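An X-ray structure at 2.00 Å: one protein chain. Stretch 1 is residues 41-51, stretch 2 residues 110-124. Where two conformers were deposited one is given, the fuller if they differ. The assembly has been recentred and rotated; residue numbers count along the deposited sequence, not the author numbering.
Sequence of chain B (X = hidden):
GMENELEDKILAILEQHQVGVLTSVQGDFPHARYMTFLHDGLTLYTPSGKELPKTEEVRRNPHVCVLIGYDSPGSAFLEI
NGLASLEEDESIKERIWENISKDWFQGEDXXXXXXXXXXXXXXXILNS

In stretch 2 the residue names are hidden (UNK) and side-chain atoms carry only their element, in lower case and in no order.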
ATOM      1  N   GLY B  41      -2.359 -18.205  -2.445  1.00 27.82           N
ATOM      2  CA  GLY B  41      -3.112 -19.008  -1.500  1.00 26.02           C
ATOM      3  C   GLY B  41      -2.631 -18.544  -0.145  1.00 24.93           C
ATOM      4  O   GLY B  41      -2.396 -17.344   0.064  1.00 26.42           O
ATOM      5  N   LEU B  42      -2.444 -19.489   0.764  1.00 26.12           N
ATOM      6  CA  LEU B  42      -1.984 -19.154   2.116  1.00 27.21           C
ATOM      7  C   LEU B  42      -0.449 -19.135   2.222  1.00 27.41           C
ATOM      8  O   LEU B  42       0.114 -18.867   3.305  1.00 27.79           O
ATOM      9  CB  LEU B  42      -2.594 -20.072   3.169  1.00 27.92           C
ATOM     10  CG  LEU B  42      -4.124 -20.152   3.258  1.00 32.57           C
ATOM     11  CD1 LEU B  42      -4.452 -20.958   4.486  1.00 32.75           C
ATOM     12  CD2 LEU B  42      -4.795 -18.795   3.294  1.00 27.90           C
ATOM     13  N   THR B  43       0.227 -19.366   1.101  1.00 25.69           N
ATOM     14  CA  THR B  43       1.709 -19.227   1.071  1.00 26.21           C
ATOM     15  C   THR B  43       2.133 -17.754   0.873  1.00 26.36           C
ATOM     16  O   THR B  43       1.645 -17.057  -0.009  1.00 23.32           O
ATOM     17  CB  THR B  43       2.368 -20.150   0.035  1.00 27.45           C
ATOM     18  OG1 THR B  43       2.163 -21.513   0.431  1.00 30.71           O
ATOM     19  CG2 THR B  43       3.886 -19.921  -0.057  1.00 23.38           C
ATOM     20  N   LEU B  44       3.036 -17.288   1.724  1.00 25.60           N
ATOM     21  CA  LEU B  44       3.531 -15.927   1.637  1.00 23.92           C
ATOM     22  C   LEU B  44       4.945 -15.879   1.042  1.00 24.50           C
ATOM     23  O   LEU B  44       5.734 -16.848   1.126  1.00 23.65           O
ATOM     24  CB  LEU B  44       3.546 -15.262   2.997  1.00 25.35           C
ATOM     25  CG  LEU B  44       2.246 -15.043   3.779  1.00 27.97           C
ATOM     26  CD1 LEU B  44       2.550 -14.202   4.997  1.00 30.50           C
ATOM     27  CD2 LEU B  44       1.161 -14.377   3.024  1.00 33.23           C
ATOM     28  N   TYR B  45       5.217 -14.773   0.369  1.00 22.63           N
ATOM     29  CA  TYR B  45       6.512 -14.533  -0.278  1.00 22.01           C
ATOM     30  C   TYR B  45       6.892 -13.103   0.044  1.00 23.89           C
ATOM     31  O   TYR B  45       6.062 -12.194   0.072  1.00 24.22           O
ATOM     32  CB  TYR B  45       6.458 -14.725  -1.805  1.00 24.73           C
ATOM     33  CG  TYR B  45       6.133 -16.133  -2.273  1.00 25.85           C
ATOM     34  CD1 TYR B  45       7.108 -17.128  -2.302  1.00 25.94           C
ATOM     35  CD2 TYR B  45       4.892 -16.441  -2.756  1.00 24.88           C
ATOM     36  CE1 TYR B  45       6.820 -18.419  -2.745  1.00 25.39           C
ATOM     37  CE2 TYR B  45       4.590 -17.718  -3.209  1.00 27.64           C
ATOM     38  CZ  TYR B  45       5.555 -18.701  -3.194  1.00 31.16           C
ATOM     39  OH  TYR B  45       5.248 -19.960  -3.594  1.00 33.25           O
ATOM     40  N   THR B  46       8.138 -12.911   0.431  1.00 25.20           N
ATOM     41  CA  THR B  46       8.602 -11.572   0.651  1.00 22.70           C
ATOM     42  C   THR B  46      10.033 -11.447   0.026  1.00 25.43           C
ATOM     43  O   THR B  46      10.896 -12.354   0.199  1.00 24.36           O
ATOM     44  CB  THR B  46       8.535 -11.198   2.171  1.00 25.94           C
ATOM     45  OG1 THR B  46       8.807  -9.817   2.327  1.00 26.71           O
ATOM     46  CG2 THR B  46       9.528 -12.002   2.984  1.00 21.15           C
ATOM     47  N   PRO B  47      10.290 -10.316  -0.667  1.00 24.87           N
ATOM     48  CA  PRO B  47      11.578 -10.047  -1.309  1.00 26.94           C
ATOM     49  C   PRO B  47      12.693  -9.785  -0.352  1.00 27.27           C
ATOM     50  O   PRO B  47      12.493  -9.295   0.758  1.00 24.64           O
ATOM     51  CB  PRO B  47      11.305  -8.820  -2.206  1.00 27.69           C
ATOM     52  CG  PRO B  47      10.059  -8.233  -1.696  1.00 29.16           C
ATOM     53  CD  PRO B  47       9.334  -9.214  -0.840  1.00 26.04           C
ATOM     54  N   SER B  48      13.896 -10.150  -0.772  1.00 26.18           N
ATOM     55  CA  SER B  48      15.063  -9.871   0.066  1.00 26.44           C
ATOM     56  C   SER B  48      16.330  -9.858  -0.786  1.00 26.07           C
ATOM     57  O   SER B  48      16.261 -10.042  -1.996  1.00 24.99           O
ATOM     58  CB  SER B  48      15.126 -10.880   1.197  1.00 28.27           C
ATOM     59  OG  SER B  48      16.120 -10.531   2.135  1.00 28.45           O
ATOM     60  N   GLY B  49      17.472  -9.582  -0.171  1.00 26.43           N
ATOM     61  CA  GLY B  49      18.761  -9.612  -0.847  1.00 25.49           C
ATOM     62  C   GLY B  49      19.571 -10.732  -0.227  1.00 26.23           C
ATOM     63  O   GLY B  49      19.398 -11.049   0.948  1.00 24.88           O
ATOM     64  N   LYS B  50      20.459 -11.329  -1.013  1.00 25.40           N
ATOM     65  CA  LYS B  50      21.280 -12.461  -0.550  1.00 25.22           C
ATOM     66  C   LYS B  50      22.079 -12.173   0.694  1.00 26.54           C
ATOM     67  O   LYS B  50      22.357 -13.076   1.510  1.00 24.69           O
ATOM     68  CB  LYS B  50      22.325 -12.886  -1.589  1.00 26.01           C
ATOM     69  CG  LYS B  50      21.824 -13.685  -2.740  1.00 35.93           C
ATOM     70  CD  LYS B  50      22.949 -13.983  -3.709  1.00 31.61           C
ATOM     71  CE  LYS B  50      22.350 -14.409  -5.026  1.00 34.42           C
ATOM     72  NZ  LYS B  50      23.399 -14.634  -6.038  1.00 29.95           N
ATOM     73  N   GLU B  51      22.529 -10.932   0.789  1.00 25.56           N
ATOM     74  CA  GLU B  51      23.364 -10.493   1.904  1.00 27.69           C
ATOM     75  C   GLU B  51      22.652  -9.764   3.020  1.00 27.68           C
ATOM     76  O   GLU B  51      23.304  -9.316   3.942  1.00 30.11           O
ATOM     77  CB  GLU B  51      24.523  -9.607   1.417  1.00 31.57           C
ATOM     78  CG  GLU B  51      25.727 -10.379   0.865  1.00 34.74           C
ATOM     79  CD  GLU B  51      25.409 -11.311  -0.329  1.00 40.91           C
ATOM     80  OE1 GLU B  51      24.982 -10.814  -1.391  1.00 34.03           O
ATOM     81  OE2 GLU B  51      25.647 -12.534  -0.200  1.00 38.96           O
ATOM     82  N   UNK B 110      18.484  -9.020 -11.197  1.00 42.70           N
ATOM     83  CA  UNK B 110      19.242  -8.517 -10.124  1.00 39.53           C
ATOM     84  C   UNK B 110      19.810  -9.747  -9.483  1.00 37.93           C
ATOM     85  O   UNK B 110      19.074 -10.565  -9.030  1.00 36.08           O
ATOM     86  c   UNK B 110      18.308  -7.789  -9.193  1.00 35.74           C
ATOM     87  o   UNK B 110      18.944  -7.536  -7.998  1.00 50.86           O
ATOM     88  N   UNK B 111      21.116  -9.901  -9.495  1.00 36.20           N
ATOM     89  CA  UNK B 111      21.714 -11.156  -9.024  1.00 34.17           C
ATOM     90  C   UNK B 111      21.599 -11.351  -7.509  1.00 28.51           C
ATOM     91  O   UNK B 111      21.629 -12.462  -7.010  1.00 30.62           O
ATOM     92  c   UNK B 111      23.177 -11.010  -9.445  1.00 34.50           C
ATOM     93  c   UNK B 111      22.133  -8.864  -9.755  1.00 39.07           C
ATOM     94  c   UNK B 111      23.449  -9.554  -9.355  1.00 38.99           C
ATOM     95  N   UNK B 112      21.411 -10.270  -6.793  1.00 26.60           N
ATOM     96  CA  UNK B 112      21.381 -10.362  -5.358  1.00 27.88           C
ATOM     97  C   UNK B 112      19.945 -10.566  -4.870  1.00 25.75           C
ATOM     98  O   UNK B 112      19.735 -10.785  -3.722  1.00 24.21           O
ATOM     99  c   UNK B 112      21.989  -9.121  -4.732  1.00 31.27           C
ATOM    100  o   UNK B 112      21.107  -8.029  -4.850  1.00 36.14           O
ATOM    101  N   UNK B 113      18.984 -10.560  -5.788  1.00 28.87           N
ATOM    102  CA  UNK B 113      17.567 -10.717  -5.461  1.00 29.00           C
ATOM    103  C   UNK B 113      17.229 -12.156  -5.017  1.00 27.15           C
ATOM    104  O   UNK B 113      17.632 -13.152  -5.605  1.00 25.88           O
ATOM    105  c   UNK B 113      14.667  -9.296  -5.478  1.00 27.96           C
ATOM    106  c   UNK B 113      12.476 -10.239  -5.686  1.00 28.17           C
ATOM    107  c   UNK B 113      15.187 -10.282  -6.257  1.00 28.08           C
ATOM    108  c   UNK B 113      16.666 -10.285  -6.608  1.00 30.08           C
ATOM    109  c   UNK B 113      13.312  -9.273  -5.166  1.00 32.87           C
ATOM    110  c   UNK B 113      14.340 -11.246  -6.743  1.00 28.83           C
ATOM    111  c   UNK B 113      13.009 -11.230  -6.473  1.00 26.31           C
ATOM    112  N   UNK B 114      16.479 -12.234  -3.936  0.50 24.30           N
ATOM    113  CA  UNK B 114      16.053 -13.515  -3.417  0.50 23.77           C
ATOM    114  C   UNK B 114      14.647 -13.345  -2.913  0.50 24.04           C
ATOM    115  O   UNK B 114      14.155 -12.223  -2.737  0.50 21.68           O
ATOM    116  c   UNK B 114      16.963 -14.027  -2.292  0.50 22.73           C
ATOM    117  c   UNK B 114      18.379 -14.192  -2.806  0.50 24.82           C
ATOM    118  c   UNK B 114      16.890 -13.097  -1.075  0.50 22.09           C
ATOM    119  N   UNK B 115      13.995 -14.484  -2.730  1.00 23.44           N
ATOM    120  CA  UNK B 115      12.636 -14.511  -2.260  1.00 22.58           C
ATOM    121  C   UNK B 115      12.545 -15.446  -1.050  1.00 22.66           C
ATOM    122  O   UNK B 115      13.057 -16.574  -1.089  1.00 20.35           O
ATOM    123  c   UNK B 115      11.651 -14.935  -3.383  1.00 23.21           C
ATOM    124  c   UNK B 115      10.174 -15.187  -2.825  1.00 21.96           C
ATOM    125  c   UNK B 115      11.675 -13.903  -4.574  1.00 21.87           C
ATOM    126  N   UNK B 116      11.986 -14.898   0.024  1.00 23.01           N
ATOM    127  CA  UNK B 116      11.649 -15.634   1.222  1.00 26.40           C
ATOM    128  C   UNK B 116      10.234 -16.153   1.104  1.00 25.68           C
ATOM    129  O   UNK B 116       9.242 -15.404   0.985  1.00 21.88           O
ATOM    130  c   UNK B 116      13.612 -13.230   3.589  1.00 23.90           C
ATOM    131  c   UNK B 116      13.289 -14.341   2.568  1.00 25.65           C
ATOM    132  c   UNK B 116      11.451 -15.698   3.744  1.00 21.73           C
ATOM    133  c   UNK B 116      11.834 -14.817   2.506  1.00 27.41           C
ATOM    134  N   UNK B 117      10.159 -17.481   1.121  1.00 24.59           N
ATOM    135  CA  UNK B 117       8.894 -18.203   1.046  1.00 24.48           C
ATOM    136  C   UNK B 117       8.503 -18.528   2.445  1.00 24.99           C
ATOM    137  O   UNK B 117       9.335 -18.982   3.234  1.00 22.82           O
ATOM    138  n   UNK B 117       6.994 -23.883  -1.216  1.00 36.98           N
ATOM    139  c   UNK B 117       8.084 -21.811  -0.346  1.00 26.90           C
ATOM    140  c   UNK B 117       7.781 -20.377   0.189  1.00 29.98           C
ATOM    141  c   UNK B 117       9.056 -19.506   0.260  1.00 24.07           C
ATOM    142  c   UNK B 117       6.812 -22.490  -0.686  1.00 39.03           C
ATOM    143  N   UNK B 118       7.251 -18.271   2.785  1.00 23.12           N
ATOM    144  CA  UNK B 118       6.777 -18.620   4.124  1.00 24.67           C
ATOM    145  C   UNK B 118       5.595 -19.553   4.041  1.00 22.63           C
ATOM    146  O   UNK B 118       4.509 -19.184   3.546  1.00 23.51           O
ATOM    147  c   UNK B 118       5.832 -17.792   6.330  1.00 22.46           C
ATOM    148  c   UNK B 118       7.362 -15.066   5.410  1.00 29.93           C
ATOM    149  c   UNK B 118       6.429 -17.377   4.976  1.00 24.32           C
ATOM    150  c   UNK B 118       7.668 -16.481   5.123  1.00 23.43           C
ATOM    151  N   UNK B 119       5.804 -20.752   4.589  1.00 22.92           N
ATOM    152  CA  UNK B 119       4.778 -21.792   4.673  1.00 24.35           C
ATOM    153  C   UNK B 119       4.112 -21.736   6.047  1.00 22.53           C
ATOM    154  O   UNK B 119       4.720 -21.995   7.072  1.00 25.36           O
ATOM    155  c   UNK B 119       4.291 -24.347   4.544  1.00 22.00           C
ATOM    156  c   UNK B 119       5.351 -23.234   4.330  1.00 25.46           C
ATOM    157  c   UNK B 119       5.844 -23.261   2.911  1.00 23.69           C
ATOM    158  N   UNK B 120       2.835 -21.380   6.098  1.00 26.30           N
ATOM    159  CA  UNK B 120       2.193 -21.263   7.410  1.00 23.16           C
ATOM    160  C   UNK B 120       1.956 -22.568   8.121  1.00 23.39           C
ATOM    161  O   UNK B 120       1.581 -23.534   7.488  1.00 21.45           O
ATOM    162  c   UNK B 120       1.912 -20.997   5.019  1.00 27.67           C
ATOM    163  c   UNK B 120       1.011 -20.053   5.702  1.00 35.28           C
ATOM    164  c   UNK B 120       0.821 -20.682   7.055  1.00 26.11           C
ATOM    165  N   UNK B 121       2.141 -22.583   9.437  1.00 22.68           N
ATOM    166  CA  UNK B 121       1.919 -23.803  10.219  1.00 21.99           C
ATOM    167  C   UNK B 121       0.679 -23.589  11.073  1.00 22.64           C
ATOM    168  O   UNK B 121      -0.107 -24.508  11.351  1.00 24.80           O
ATOM    169  o   UNK B 121       4.847 -25.985   8.400  1.00 30.18           O
ATOM    170  c   UNK B 121       4.367 -24.514  10.229  1.00 20.40           C
ATOM    171  c   UNK B 121       4.143 -25.804   9.405  1.00 34.03           C
ATOM    172  o   UNK B 121       3.297 -26.640   9.800  1.00 30.66           O
ATOM    173  c   UNK B 121       3.156 -24.155  11.073  1.00 22.70           C
ATOM    174  N   UNK B 122       0.491 -22.343  11.445  1.00 24.66           N
ATOM    175  CA  UNK B 122      -0.654 -21.907  12.244  1.00 23.73           C
ATOM    176  C   UNK B 122      -1.054 -20.515  11.837  1.00 24.77           C
ATOM    177  O   UNK B 122      -0.197 -19.645  11.698  1.00 23.86           O
ATOM    178  n   UNK B 122       1.628 -24.807  15.320  1.00 48.47           N
ATOM    179  c   UNK B 122       1.400 -23.551  14.890  1.00 54.09           C
ATOM    180  c   UNK B 122      -0.232 -21.917  13.694  1.00 25.65           C
ATOM    181  o   UNK B 122       2.229 -22.624  15.034  1.00 52.65           O
ATOM    182  c   UNK B 122       0.071 -23.346  14.133  1.00 40.52           C
ATOM    183  N   UNK B 123      -2.357 -20.298  11.661  1.00 21.91           N
ATOM    184  CA  UNK B 123      -2.893 -18.970  11.373  1.00 24.16           C
ATOM    185  C   UNK B 123      -4.034 -18.677  12.264  1.00 25.57           C
ATOM    186  O   UNK B 123      -4.985 -19.443  12.277  1.00 24.21           O
ATOM    187  c   UNK B 123      -2.763 -19.110   7.490  1.00 30.33           C
ATOM    188  c   UNK B 123      -3.403 -18.802   9.935  1.00 20.31           C
ATOM    189  c   UNK B 123      -2.362 -19.290   8.909  1.00 23.42           C
ATOM    190  c   UNK B 123      -3.743 -17.364   9.728  1.00 22.36           C
ATOM    191  N   UNK B 124      -3.908 -17.586  13.038  1.00 23.37           N
ATOM    192  CA  UNK B 124      -4.945 -17.151  13.934  1.00 26.13           C
ATOM    193  C   UNK B 124      -5.477 -15.816  13.464  1.00 26.76           C
ATOM    194  O   UNK B 124      -4.690 -14.925  13.063  1.00 24.02           O
ATOM    195  n   UNK B 124      -2.045 -15.638  19.450  1.00 39.62           N
ATOM    196  n   UNK B 124      -4.179 -16.431  19.905  1.00 45.51           N
ATOM    197  c   UNK B 124      -4.154 -17.918  17.526  1.00 48.20           C
ATOM    198  c   UNK B 124      -4.407 -16.945  15.326  1.00 28.72           C
ATOM    199  c   UNK B 124      -3.098 -16.386  19.117  1.00 49.84           C
ATOM    200  c   UNK B 124      -4.034 -18.190  16.042  1.00 40.48           C
ATOM    201  n   UNK B 124      -3.075 -17.070  17.981  1.00 50.46           N
TER

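Position 110 carries one carbon and then one oxygen, out of reach of stretch 1; this is Ser110. At 111 three carbons close a ring onto the backbone nitrogen, which defines Pro111. Position 112 again has a carbon bearing an oxygen, hence Ser112; its backbone O accepts a hydrogen bond from Lys50 N (2.9 Å). Position 113 has one carbon and a six-carbon ring without a hydroxyl, so it is Phe113. Its N bonds to Ser110 O at 3.2 Å, closing a type I turn, and its CE1 lies 3.6 Å from Pro47 CB.

At 114 one carbon carries two others: Val114. It pairs with Ser48 through two hydrogen bonds, Ser48 N to Val114 O and Val114 N to Ser48 O, both 2.9 Å, while its CG1 packs 3.5 Å from Lys50 CG. The same three-carbon fork at 115 gives Val115, on the other face of the sheet, where CG1 approaches Tyr45 CD1 at 3.7 Å. Position 116 has four carbons, forked at the first with one arm two carbons long, so it is Ile116. Its N and O bond to Thr46 O and Thr46 N, each at 2.8 Å, and its CD1 reaches within 3.7 Å of Ser48 CB.

At 117 four carbons run in a row and end in a nitrogen, which makes it Lys117. The chain is extended, and the aliphatic CG lies 3.7 Å from Tyr45 CE1. Position 118 repeats the forked four-carbon pattern, giving Ile118; its N bonds to Leu44 O at 2.7 Å and its O accepts from Leu44 N at 3.0 Å. At 119 a three-carbon fork points away from stretch 1: Val119. A ring of three carbons onto the backbone nitrogen makes 120 Pro120, directed toward stretch 1 beside Leu42 and Thr43.

Position 121, three carbons with two oxygens on the third, is Glu121, where the chain turns a corner. Position 122 has three carbons, the third carrying one oxygen and one nitrogen, and is Gln122; both are out of reach. At 123 the four-carbon fork returns as Ile123, whose CD1 meets Leu42 CD1 at 3.9 Å. Three carbons, a nitrogen and a carbon with two more nitrogens make 124 Arg124, also out of reach.

The contact is an antiparallel strand pairing. Paired backbone bonds at Leu44, Thr46 and Ser48 fix the register, and alternation puts Val114, Ile116 and Ile118 on their face, with Phe113, Val115 and Lys117 on that of Tyr45 and Pro47. Beyond the ladder, Leu42 and Ile123 extend the apolar packing.

Stretch 2, residues 110-124: SPSFVVIKIVPEQIR
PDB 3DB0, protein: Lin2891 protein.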